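Local coordinates for protein saframycin Mx1 synthetase B (PDB 3KXW) that belongs to the AMP-binding enzyme family of the ANL clan and holds 5'-O-[(S)-(dodecanoyloxy)(hydroxy)phosphoryl]adenosine in a pocket, at residues F72-L78 / P216-D220; Y96-Q100 / H125-F129; T209-W214 / I235-S241; S213-P217 / P242-L246. One frame throughout, in Å; residues are numbered along the deposited sequence.

Contact 1: F72-L78 / P216-D220. With 1ZZ (5'-O-[(S)-(dodecanoyloxy)(hydroxy)phosphoryl]adenosine), chain B.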
# COMPACT_ATOMS: atom_id res chain seq x y z
N PHE A 72 10.13 9.48 8.22
CA PHE A 72 11.02 8.34 8.41
C PHE A 72 11.00 7.41 7.22
O PHE A 72 9.94 7.17 6.62
CB PHE A 72 10.58 7.50 9.63
CG PHE A 72 10.83 8.15 10.94
CD1 PHE A 72 12.07 8.03 11.56
CD2 PHE A 72 9.81 8.90 11.56
CE1 PHE A 72 12.31 8.66 12.79
CE2 PHE A 72 10.04 9.51 12.79
CZ PHE A 72 11.29 9.40 13.40
N ALA A 73 12.17 6.87 6.89
CA ALA A 73 12.24 5.68 6.06
C ALA A 73 11.72 4.49 6.88
O ALA A 73 11.63 4.57 8.11
CB ALA A 73 13.69 5.44 5.60
N PRO A 74 11.39 3.39 6.21
CA PRO A 74 10.99 2.19 6.95
C PRO A 74 12.04 1.79 7.98
O PRO A 74 13.23 1.95 7.74
CB PRO A 74 10.90 1.12 5.85
CG PRO A 74 10.66 1.88 4.58
CD PRO A 74 11.46 3.15 4.75
N GLY A 75 11.61 1.25 9.12
CA GLY A 75 12.53 0.86 10.16
C GLY A 75 11.89 0.87 11.53
O GLY A 75 10.70 1.18 11.69
N LEU A 76 12.68 0.53 12.54
CA LEU A 76 12.14 0.52 13.89
C LEU A 76 11.89 1.94 14.41
O LEU A 76 10.95 2.14 15.19
CB LEU A 76 13.03 -0.28 14.85
CG LEU A 76 13.17 -1.77 14.49
CD1 LEU A 76 13.98 -2.48 15.57
CD2 LEU A 76 11.80 -2.42 14.34
N PRO A 77 12.73 2.93 14.01
CA PRO A 77 12.43 4.28 14.54
C PRO A 77 11.04 4.80 14.15
O PRO A 77 10.36 5.42 14.98
CB PRO A 77 13.54 5.15 13.94
CG PRO A 77 14.71 4.19 13.77
CD PRO A 77 14.08 2.85 13.42
N LEU A 78 10.61 4.55 12.92
CA LEU A 78 9.25 4.95 12.53
C LEU A 78 8.21 4.35 13.48
O LEU A 78 7.27 5.02 13.90
CB LEU A 78 8.96 4.59 11.08
CG LEU A 78 7.51 4.71 10.59
CD1 LEU A 78 6.97 6.13 10.79
CD2 LEU A 78 7.46 4.34 9.12
N PRO A 216 5.49 -0.82 2.10
CA PRO A 216 5.67 0.55 2.58
C PRO A 216 4.90 0.76 3.90
O PRO A 216 3.69 0.54 3.91
CB PRO A 216 5.01 1.41 1.49
CG PRO A 216 4.97 0.56 0.27
CD PRO A 216 5.07 -0.90 0.69
N PRO A 217 5.57 1.19 4.98
CA PRO A 217 4.85 1.47 6.22
C PRO A 217 4.05 2.78 6.12
O PRO A 217 3.35 3.12 7.06
CB PRO A 217 5.97 1.63 7.28
CG PRO A 217 7.25 1.70 6.55
CD PRO A 217 7.01 1.47 5.07
N HIS A 218 4.16 3.49 5.00
CA HIS A 218 3.41 4.75 4.80
C HIS A 218 2.11 4.57 3.98
O HIS A 218 1.45 5.54 3.58
CB HIS A 218 4.29 5.79 4.12
CG HIS A 218 5.69 5.87 4.66
ND1 HIS A 218 6.07 6.76 5.65
CD2 HIS A 218 6.82 5.19 4.33
CE1 HIS A 218 7.36 6.63 5.89
NE2 HIS A 218 7.84 5.68 5.11
N HIS A 219 1.78 3.31 3.70
CA HIS A 219 0.51 2.94 3.07
C HIS A 219 -0.23 2.07 4.11
O HIS A 219 0.39 1.39 4.90
CB HIS A 219 0.82 2.16 1.79
CG HIS A 219 -0.39 1.61 1.10
ND1 HIS A 219 -0.84 0.32 1.32
CD2 HIS A 219 -1.23 2.16 0.19
CE1 HIS A 219 -1.91 0.10 0.57
NE2 HIS A 219 -2.17 1.20 -0.12
N ASP A 220 -1.56 2.14 4.12
CA ASP A 220 -2.36 1.38 5.07
C ASP A 220 -2.00 -0.12 5.23
O ASP A 220 -1.86 -0.59 6.35
CB ASP A 220 -3.86 1.53 4.80
CG ASP A 220 -4.24 1.19 3.37
OD1 ASP A 220 -3.40 0.57 2.66
OD2 ASP A 220 -5.39 1.52 2.98
P 1ZZ B . -5.80 2.44 -0.33
C1 1ZZ B . -1.80 -9.00 7.85
N1 1ZZ B . -8.18 -2.02 -4.30
O1 1ZZ B . -5.20 -0.71 -0.86
C2 1ZZ B . -2.11 -8.39 6.48
N2 1ZZ B . -8.05 -3.86 -3.03
O2 1ZZ B . -5.57 1.08 0.60
C3 1ZZ B . -3.59 -8.04 6.33
N3 1ZZ B . -9.06 -3.16 -6.49
O3 1ZZ B . -6.64 3.37 0.39
C4 1ZZ B . -3.81 -7.05 5.17
N4 1ZZ B . -9.28 -5.54 -6.21
O4 1ZZ B . -4.35 3.09 -0.63
C5 1ZZ B . -5.27 -7.01 4.68
N5 1ZZ B . -8.89 -6.70 -4.22
O5 1ZZ B . -6.47 2.06 -1.81
C6 1ZZ B . -5.33 -6.09 3.45
O6 1ZZ B . -7.24 0.23 -3.85
C7 1ZZ B . -6.62 -5.94 2.60
O7 1ZZ B . -9.59 0.74 -5.48
C8 1ZZ B . -6.57 -5.11 1.30
O8 1ZZ B . -10.33 1.62 -3.28
C9 1ZZ B . -6.72 -3.62 1.65
C10 1ZZ B . -6.02 -2.66 0.66
C11 1ZZ B . -6.03 -1.23 1.29
C12 1ZZ B . -6.00 -0.20 0.15
C13 1ZZ B . -7.67 1.31 -1.89
C14 1ZZ B . -8.00 1.10 -3.23
C15 1ZZ B . -9.48 0.60 -3.43
C16 1ZZ B . -9.49 0.03 -4.62
C17 1ZZ B . -8.21 -0.66 -4.59
C18 1ZZ B . -7.85 -2.59 -3.00
C19 1ZZ B . -8.49 -4.19 -4.42
C20 1ZZ B . -8.61 -3.11 -5.13
C21 1ZZ B . -9.34 -4.32 -7.03
C22 1ZZ B . -8.91 -5.51 -5.04
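Pro217 packs its ring against two apolar side chains of 72-78. Its CD lies 3.7 Å from Pro74 CG, and its CB lies 3.6 Å from Leu78 CD2. The two prolines are also the closest backbone pair, with CA of Pro74 6.2 Å from CA of Pro217. Leu78 can reach across because it sits in the first turn of helix 76-87 with its CA-to-CB bond directed toward the other segment. Gly75 is the N-cap of that helix. A CB at its backbone angles would jam against the carbonyl O of Pro74, which calls for glycine. Next to Pro217, the ring of His218 rests beside the backbone of Phe72 and also meets the ring of Tyr96. Pro74 has further neighbours in Phe32 and Pro242. Residues Pro216 to His219 form a type I beta turn, closed by a weak bond from His219 N to Pro216 O at 3.4 Å. The turn leads straight into helix 220-233, with His219 as N-cap. His219 NE2 gives a weak hydrogen bond of 2.9 Å to O4 of 1ZZ. The middle of the turn, Pro217 and His218, thus packs on 72-78, while His219, which ends it, and Asp220 just after belong to the 1ZZ pocket of this AMP-binding enzyme fold.

Contact 2: Y96-Q100 / H125-F129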
# COMPACT_ATOMS: atom_id res chain seq x y z
N TYR A 96 6.54 9.69 3.64
CA TYR A 96 7.78 9.29 2.97
C TYR A 96 8.78 10.43 3.06
O TYR A 96 8.42 11.58 2.87
CB TYR A 96 7.52 9.05 1.48
CG TYR A 96 6.63 7.88 1.14
CD1 TYR A 96 7.18 6.60 0.90
CD2 TYR A 96 5.25 8.03 1.00
CE1 TYR A 96 6.36 5.51 0.56
CE2 TYR A 96 4.43 6.94 0.67
CZ TYR A 96 5.00 5.69 0.45
OH TYR A 96 4.18 4.62 0.14
N PRO A 97 10.05 10.12 3.34
CA PRO A 97 11.06 11.18 3.27
C PRO A 97 11.03 11.85 1.89
O PRO A 97 10.94 11.15 0.88
CB PRO A 97 12.37 10.41 3.51
CG PRO A 97 11.96 9.30 4.40
CD PRO A 97 10.60 8.87 3.90
N PRO A 98 11.05 13.20 1.86
CA PRO A 98 10.84 13.98 0.62
C PRO A 98 12.12 14.04 -0.20
O PRO A 98 12.70 15.12 -0.39
CB PRO A 98 10.45 15.36 1.15
CG PRO A 98 11.10 15.47 2.50
CD PRO A 98 11.22 14.05 3.05
N ALA A 99 12.55 12.88 -0.69
CA ALA A 99 13.87 12.74 -1.31
C ALA A 99 13.95 13.36 -2.70
O ALA A 99 15.03 13.70 -3.18
CB ALA A 99 14.28 11.28 -1.36
N GLN A 100 12.80 13.51 -3.36
CA GLN A 100 12.78 14.09 -4.70
C GLN A 100 11.63 15.07 -4.85
O GLN A 100 10.83 15.27 -3.93
CB GLN A 100 12.72 12.99 -5.78
CG GLN A 100 13.89 11.98 -5.79
CD GLN A 100 15.21 12.56 -6.26
OE1 GLN A 100 15.24 13.60 -6.92
NE2 GLN A 100 16.31 11.91 -5.92
N HIS A 125 18.52 12.98 9.01
CA HIS A 125 17.54 13.65 8.16
C HIS A 125 17.33 15.11 8.54
O HIS A 125 16.95 15.92 7.69
CB HIS A 125 16.22 12.88 8.12
CG HIS A 125 16.20 11.76 7.12
ND1 HIS A 125 15.15 10.88 7.03
CD2 HIS A 125 17.10 11.37 6.19
CE1 HIS A 125 15.39 10.00 6.07
NE2 HIS A 125 16.58 10.28 5.54
N ILE A 126 17.58 15.46 9.80
CA ILE A 126 17.50 16.86 10.16
C ILE A 126 18.61 17.62 9.40
O ILE A 126 18.43 18.77 9.01
CB ILE A 126 17.53 17.16 11.69
CG1 ILE A 126 18.80 17.88 12.09
CG2 ILE A 126 17.23 15.95 12.54
CD1 ILE A 126 18.55 19.29 12.37
N LYS A 127 19.73 16.95 9.14
CA LYS A 127 20.77 17.56 8.32
C LYS A 127 20.38 17.65 6.84
O LYS A 127 20.57 18.68 6.20
CB LYS A 127 22.10 16.83 8.49
CG LYS A 127 23.02 17.54 9.46
CD LYS A 127 23.53 16.62 10.55
CE LYS A 127 23.90 17.46 11.77
NZ LYS A 127 22.84 18.49 12.03
N LYS A 128 19.81 16.58 6.31
CA LYS A 128 19.45 16.54 4.91
C LYS A 128 18.23 17.40 4.58
O LYS A 128 18.18 18.01 3.52
CB LYS A 128 19.20 15.10 4.46
CG LYS A 128 18.72 15.01 3.03
CD LYS A 128 18.57 13.58 2.55
CE LYS A 128 18.08 13.58 1.10
NZ LYS A 128 18.06 12.21 0.50
N PHE A 129 17.25 17.46 5.48
CA PHE A 129 16.00 18.14 5.15
C PHE A 129 15.73 19.47 5.83
O PHE A 129 14.75 20.13 5.52
CB PHE A 129 14.78 17.20 5.32
CG PHE A 129 14.83 16.00 4.44
CD1 PHE A 129 14.92 14.73 4.97
CD2 PHE A 129 14.81 16.15 3.06
CE1 PHE A 129 14.97 13.63 4.15
CE2 PHE A 129 14.86 15.05 2.24
CZ PHE A 129 14.94 13.79 2.78
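Phe129, Pro98 and Pro97 carry this surface contact. Phe129 ends the short helix 123-129 and points its ring at the loop that follows strand 91-95. Pro98 lies over one face of that ring. Its CD is 3.8 Å from the ring centroid and 13° off the normal, a well-centred CH-pi contact. The closest atoms of these two side chains are Pro98 CD and Phe129 CZ, 3.7 Å apart. Pro98 is also the centre of an inverse gamma turn, closed by a weak bond of 2.8 Å from Ala99 N to Pro97 O. The turn bends the chain so that Pro97, Pro98 and Ala99 all come near the same ring. Pro97 CB is 4.2 Å from Phe129 CE1. Its CG also reaches His125 CE1 at 3.9 Å. His125 stands one helical turn before Phe129, and the 2.7 Å bond from Phe129 N to His125 O keeps both on the side of the loop. Leu71 of strand 67-71 also touches both prolines and His125, and Phe140 touches Pro98 and Phe129. At the edge, Ala99 CB is 4.3 Å from Lys128 NZ. No hydrogen bond crosses between the segments. Loop and helix therefore meet through shape and apolar surface, with proline rings set against an aromatic one.

Contact 3: T209-W214 / I235-S241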
# COMPACT_ATOMS: atom_id res chain seq x y z
N THR A 209 1.82 -17.81 14.45
CA THR A 209 1.84 -16.85 13.33
C THR A 209 3.11 -16.02 13.33
O THR A 209 3.53 -15.51 14.37
CB THR A 209 0.64 -15.90 13.38
OG1 THR A 209 -0.58 -16.65 13.26
CG2 THR A 209 0.72 -14.86 12.25
N ILE A 210 3.73 -15.87 12.16
CA ILE A 210 4.83 -14.93 12.00
C ILE A 210 4.58 -14.12 10.73
O ILE A 210 4.36 -14.67 9.66
CB ILE A 210 6.18 -15.66 11.93
CG1 ILE A 210 6.45 -16.35 13.28
CG2 ILE A 210 7.31 -14.68 11.58
CD1 ILE A 210 7.78 -17.06 13.34
N ILE A 211 4.60 -12.81 10.84
CA ILE A 211 4.35 -12.02 9.65
C ILE A 211 5.65 -11.50 9.06
O ILE A 211 6.51 -11.00 9.79
CB ILE A 211 3.41 -10.84 9.97
CG1 ILE A 211 2.05 -11.38 10.46
CG2 ILE A 211 3.28 -9.91 8.76
CD1 ILE A 211 1.07 -10.28 10.91
N PHE A 212 5.82 -11.62 7.75
CA PHE A 212 6.93 -10.94 7.10
C PHE A 212 6.39 -9.83 6.21
O PHE A 212 5.36 -10.00 5.56
CB PHE A 212 7.82 -11.89 6.28
CG PHE A 212 9.01 -11.20 5.73
CD1 PHE A 212 10.18 -11.11 6.48
CD2 PHE A 212 8.93 -10.50 4.53
CE1 PHE A 212 11.27 -10.41 6.00
CE2 PHE A 212 10.02 -9.79 4.06
CZ PHE A 212 11.19 -9.73 4.80
N SER A 213 7.06 -8.69 6.19
CA SER A 213 6.62 -7.63 5.30
C SER A 213 7.75 -6.80 4.75
O SER A 213 8.64 -6.41 5.49
CB SER A 213 5.64 -6.72 6.03
OG SER A 213 5.13 -5.72 5.16
N TRP A 214 7.72 -6.52 3.45
CA TRP A 214 8.57 -5.46 2.88
C TRP A 214 7.74 -4.23 2.52
O TRP A 214 8.27 -3.28 1.96
CB TRP A 214 9.32 -5.93 1.62
CG TRP A 214 8.40 -6.50 0.55
CD1 TRP A 214 8.10 -7.81 0.36
CD2 TRP A 214 7.65 -5.77 -0.44
NE1 TRP A 214 7.21 -7.95 -0.69
CE2 TRP A 214 6.92 -6.71 -1.19
CE3 TRP A 214 7.54 -4.41 -0.76
CZ2 TRP A 214 6.08 -6.35 -2.23
CZ3 TRP A 214 6.70 -4.05 -1.82
CH2 TRP A 214 5.98 -5.01 -2.54
N ILE A 235 2.25 -10.98 18.10
CA ILE A 235 2.81 -11.79 17.03
C ILE A 235 4.02 -11.11 16.44
O ILE A 235 4.02 -9.89 16.26
CB ILE A 235 1.81 -11.90 15.86
CG1 ILE A 235 0.57 -12.70 16.28
CG2 ILE A 235 2.47 -12.52 14.60
CD1 ILE A 235 0.88 -13.97 16.95
N GLN A 236 5.04 -11.88 16.08
CA GLN A 236 6.24 -11.27 15.51
C GLN A 236 5.99 -10.62 14.14
O GLN A 236 5.31 -11.20 13.29
CB GLN A 236 7.37 -12.28 15.36
CG GLN A 236 8.08 -12.66 16.66
CD GLN A 236 9.35 -13.41 16.37
OE1 GLN A 236 9.40 -14.64 16.47
NE2 GLN A 236 10.39 -12.68 16.03
N ALA A 237 6.54 -9.42 13.94
CA ALA A 237 6.56 -8.77 12.63
C ALA A 237 8.02 -8.73 12.18
O ALA A 237 8.88 -8.20 12.90
CB ALA A 237 5.98 -7.34 12.73
N ILE A 238 8.32 -9.34 11.04
CA ILE A 238 9.69 -9.31 10.53
C ILE A 238 9.70 -8.53 9.24
O ILE A 238 8.90 -8.82 8.35
CB ILE A 238 10.22 -10.75 10.20
CG1 ILE A 238 9.95 -11.71 11.37
CG2 ILE A 238 11.72 -10.70 9.79
CD1 ILE A 238 10.75 -11.47 12.54
N MSE A 239 10.57 -7.53 9.12
CA MSE A 239 10.41 -6.55 8.05
C MSE A 239 11.70 -6.14 7.33
O MSE A 239 12.79 -6.22 7.87
CB MSE A 239 9.74 -5.29 8.60
CG MSE A 239 8.33 -5.51 9.12
SE MSE A 239 7.88 -4.02 10.33
CE MSE A 239 9.02 -4.57 11.86
N MSE A 240 11.54 -5.69 6.09
CA MSE A 240 12.59 -4.97 5.41
C MSE A 240 11.94 -3.86 4.60
O MSE A 240 10.70 -3.76 4.53
CB MSE A 240 13.37 -5.90 4.49
CG MSE A 240 12.58 -6.40 3.29
SE MSE A 240 13.63 -7.67 2.23
CE MSE A 240 12.27 -8.10 0.90
N SER A 241 12.75 -3.03 3.97
CA SER A 241 12.22 -1.91 3.19
C SER A 241 11.78 -2.30 1.78
O SER A 241 12.26 -3.28 1.22
CB SER A 241 13.28 -0.81 3.09
OG SER A 241 14.35 -1.24 2.26
O HOH W 1 4.92 -14.75 16.55
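Ile235 opens the segment by packing its CG2 3.7 Å from Thr209 CG2. Gln236 N follows, linked to Thr209 O through a water at 2.9 and 2.7 Å. Gln236 O then accepts from Ile211 N at 3.0 Å, the first direct rung. Ala237 pairs with Ile211 in parallel register. Ile238 serves both ways: its N donates to Ile211 O and its O accepts from Ser213 N, each at 2.8 Å. Its CG2 also meets Phe212 CD1 at 3.7 Å. Selenomethionine Met239 turns to the other face, toward helix 220-233. Met240, also selenomethionine, closes the ladder with its N 3.0 Å from Ser213 O. Its SE sits at the edge of the Phe212 ring, 5.4 Å from the centroid, a Met-aromatic contact. Ser241 then caps helix 242-247 through Ser244 N. The strand axes run 4.7 Å apart at 23°, and helix 220-233 links the strands and packs on the face with Ile211 and Ala237: a classic beta-alpha-beta crossover.

Contact 4: S213-P217 / P242-L246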
# COMPACT_ATOMS: atom_id res chain seq x y z
N SER A 213 7.06 -8.69 6.19
CA SER A 213 6.62 -7.63 5.30
C SER A 213 7.75 -6.80 4.75
O SER A 213 8.64 -6.41 5.49
CB SER A 213 5.64 -6.72 6.03
OG SER A 213 5.13 -5.72 5.16
N TRP A 214 7.72 -6.52 3.45
CA TRP A 214 8.57 -5.46 2.88
C TRP A 214 7.74 -4.23 2.52
O TRP A 214 8.27 -3.28 1.96
CB TRP A 214 9.32 -5.93 1.62
CG TRP A 214 8.40 -6.50 0.55
CD1 TRP A 214 8.10 -7.81 0.36
CD2 TRP A 214 7.65 -5.77 -0.44
NE1 TRP A 214 7.21 -7.95 -0.69
CE2 TRP A 214 6.92 -6.71 -1.19
CE3 TRP A 214 7.54 -4.41 -0.76
CZ2 TRP A 214 6.08 -6.35 -2.23
CZ3 TRP A 214 6.70 -4.05 -1.82
CH2 TRP A 214 5.98 -5.01 -2.54
N LEU A 215 6.45 -4.26 2.84
CA LEU A 215 5.50 -3.24 2.35
C LEU A 215 5.74 -1.85 2.91
O LEU A 215 6.16 -1.70 4.05
CB LEU A 215 4.05 -3.66 2.62
CG LEU A 215 3.56 -4.97 2.01
CD1 LEU A 215 2.11 -5.24 2.43
CD2 LEU A 215 3.72 -5.01 0.47
N PRO A 216 5.49 -0.82 2.10
CA PRO A 216 5.67 0.55 2.58
C PRO A 216 4.90 0.76 3.90
O PRO A 216 3.69 0.54 3.91
CB PRO A 216 5.01 1.41 1.49
CG PRO A 216 4.97 0.56 0.27
CD PRO A 216 5.07 -0.90 0.69
N PRO A 217 5.57 1.19 4.98
CA PRO A 217 4.85 1.47 6.22
C PRO A 217 4.05 2.78 6.12
O PRO A 217 3.35 3.12 7.06
CB PRO A 217 5.97 1.63 7.28
CG PRO A 217 7.25 1.70 6.55
CD PRO A 217 7.01 1.47 5.07
N PRO A 242 10.88 -1.52 1.19
CA PRO A 242 10.50 -1.82 -0.19
C PRO A 242 11.70 -1.72 -1.12
O PRO A 242 11.78 -2.47 -2.09
CB PRO A 242 9.47 -0.73 -0.52
CG PRO A 242 8.90 -0.37 0.79
CD PRO A 242 10.07 -0.42 1.74
N PHE A 243 12.63 -0.80 -0.82
CA PHE A 243 13.85 -0.69 -1.62
C PHE A 243 14.59 -2.03 -1.68
O PHE A 243 15.05 -2.46 -2.74
CB PHE A 243 14.76 0.42 -1.04
CG PHE A 243 16.11 0.51 -1.69
CD1 PHE A 243 16.28 1.24 -2.86
CD2 PHE A 243 17.20 -0.15 -1.15
CE1 PHE A 243 17.54 1.32 -3.48
CE2 PHE A 243 18.46 -0.06 -1.76
CZ PHE A 243 18.62 0.67 -2.92
N SER A 244 14.70 -2.70 -0.54
CA SER A 244 15.37 -4.00 -0.47
C SER A 244 14.67 -5.03 -1.34
O SER A 244 15.30 -5.82 -2.05
CB SER A 244 15.44 -4.49 1.00
OG SER A 244 16.38 -3.71 1.71
N PHE A 245 13.34 -5.03 -1.29
CA PHE A 245 12.58 -5.94 -2.13
C PHE A 245 12.83 -5.69 -3.63
O PHE A 245 13.12 -6.63 -4.39
CB PHE A 245 11.08 -5.82 -1.86
CG PHE A 245 10.25 -6.60 -2.82
CD1 PHE A 245 10.42 -7.97 -2.91
CD2 PHE A 245 9.38 -5.97 -3.68
CE1 PHE A 245 9.70 -8.71 -3.84
CE2 PHE A 245 8.64 -6.70 -4.59
CZ PHE A 245 8.81 -8.07 -4.68
N LEU A 246 12.72 -4.44 -4.05
CA LEU A 246 12.86 -4.11 -5.47
C LEU A 246 14.25 -4.39 -5.99
O LEU A 246 14.41 -4.89 -7.10
CB LEU A 246 12.44 -2.66 -5.74
CG LEU A 246 10.94 -2.38 -5.60
CD1 LEU A 246 10.64 -0.97 -6.03
CD2 LEU A 246 10.09 -3.33 -6.43
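An ST turn begins the segment 213-217, just where strand 210-213 of the beta-alpha-beta unit ends. Ser213 has chi1 in the t well, and its OG accepts from Leu215 N at 3.0 Å. The next side chain, Trp214, takes chi1 p (54°), which sets the indole against helix 242-247. Phe245 meets it with chi1 t (173°). Its ring forms an offset stack on the five-membered ring of Trp214, with centroids 4.0 Å apart and planes at 12°. Phe245 CB adds a CH-pi contact, 3.9 Å from the centroid of the same five-membered ring. The closest atoms of the two side chains are Trp214 CZ2 and Phe245 CE2, at 3.5 Å. Trp252 lies edge-to-face with Trp214, and Ala270 touches both stacked side chains. Leu215 points away from the helix, with chi1 m, and packs on Met221 and Cys226 of helix 220-233. Tyr530 of helix 515-533 touches Trp214 and Pro216, so a later part of the chain also borders this site. Pro242 starts the helix three residues before Phe245 and packs against the backbone from the Trp214 carbonyl to Pro216 N, with its CG 3.2 Å from Trp214 O. Its CG is also 3.9 Å from Pro216 CD. The Pro242 nitrogen has no hydrogen to give, so it makes no bond to Trp214 O, though the two atoms are only 3.2 Å apart.

In the fold
Contacts 3 and 4 are buried, contact 1 is partly buried and contact 2 is at the surface. Contact 3 is held by backbone hydrogen bonds within a sheet. The other three rely mainly on side-chain packing between loops and helices. Contacts 3 and 4 share Ser213 and Trp214, and Met240 CE of contact 3 lies 3.7 Å from Phe245 CA of contact 4. Contacts 1 and 4 share Pro216 and Pro217, so one loop after strand 210-213 serves both. Contact 2 joins this group through packing alone: Phe72 O is 3.3 Å from Pro97 CD. It stays about 9 Å, nearest atoms, from contact 3. Prolines recur in contacts 1, 2 and 4.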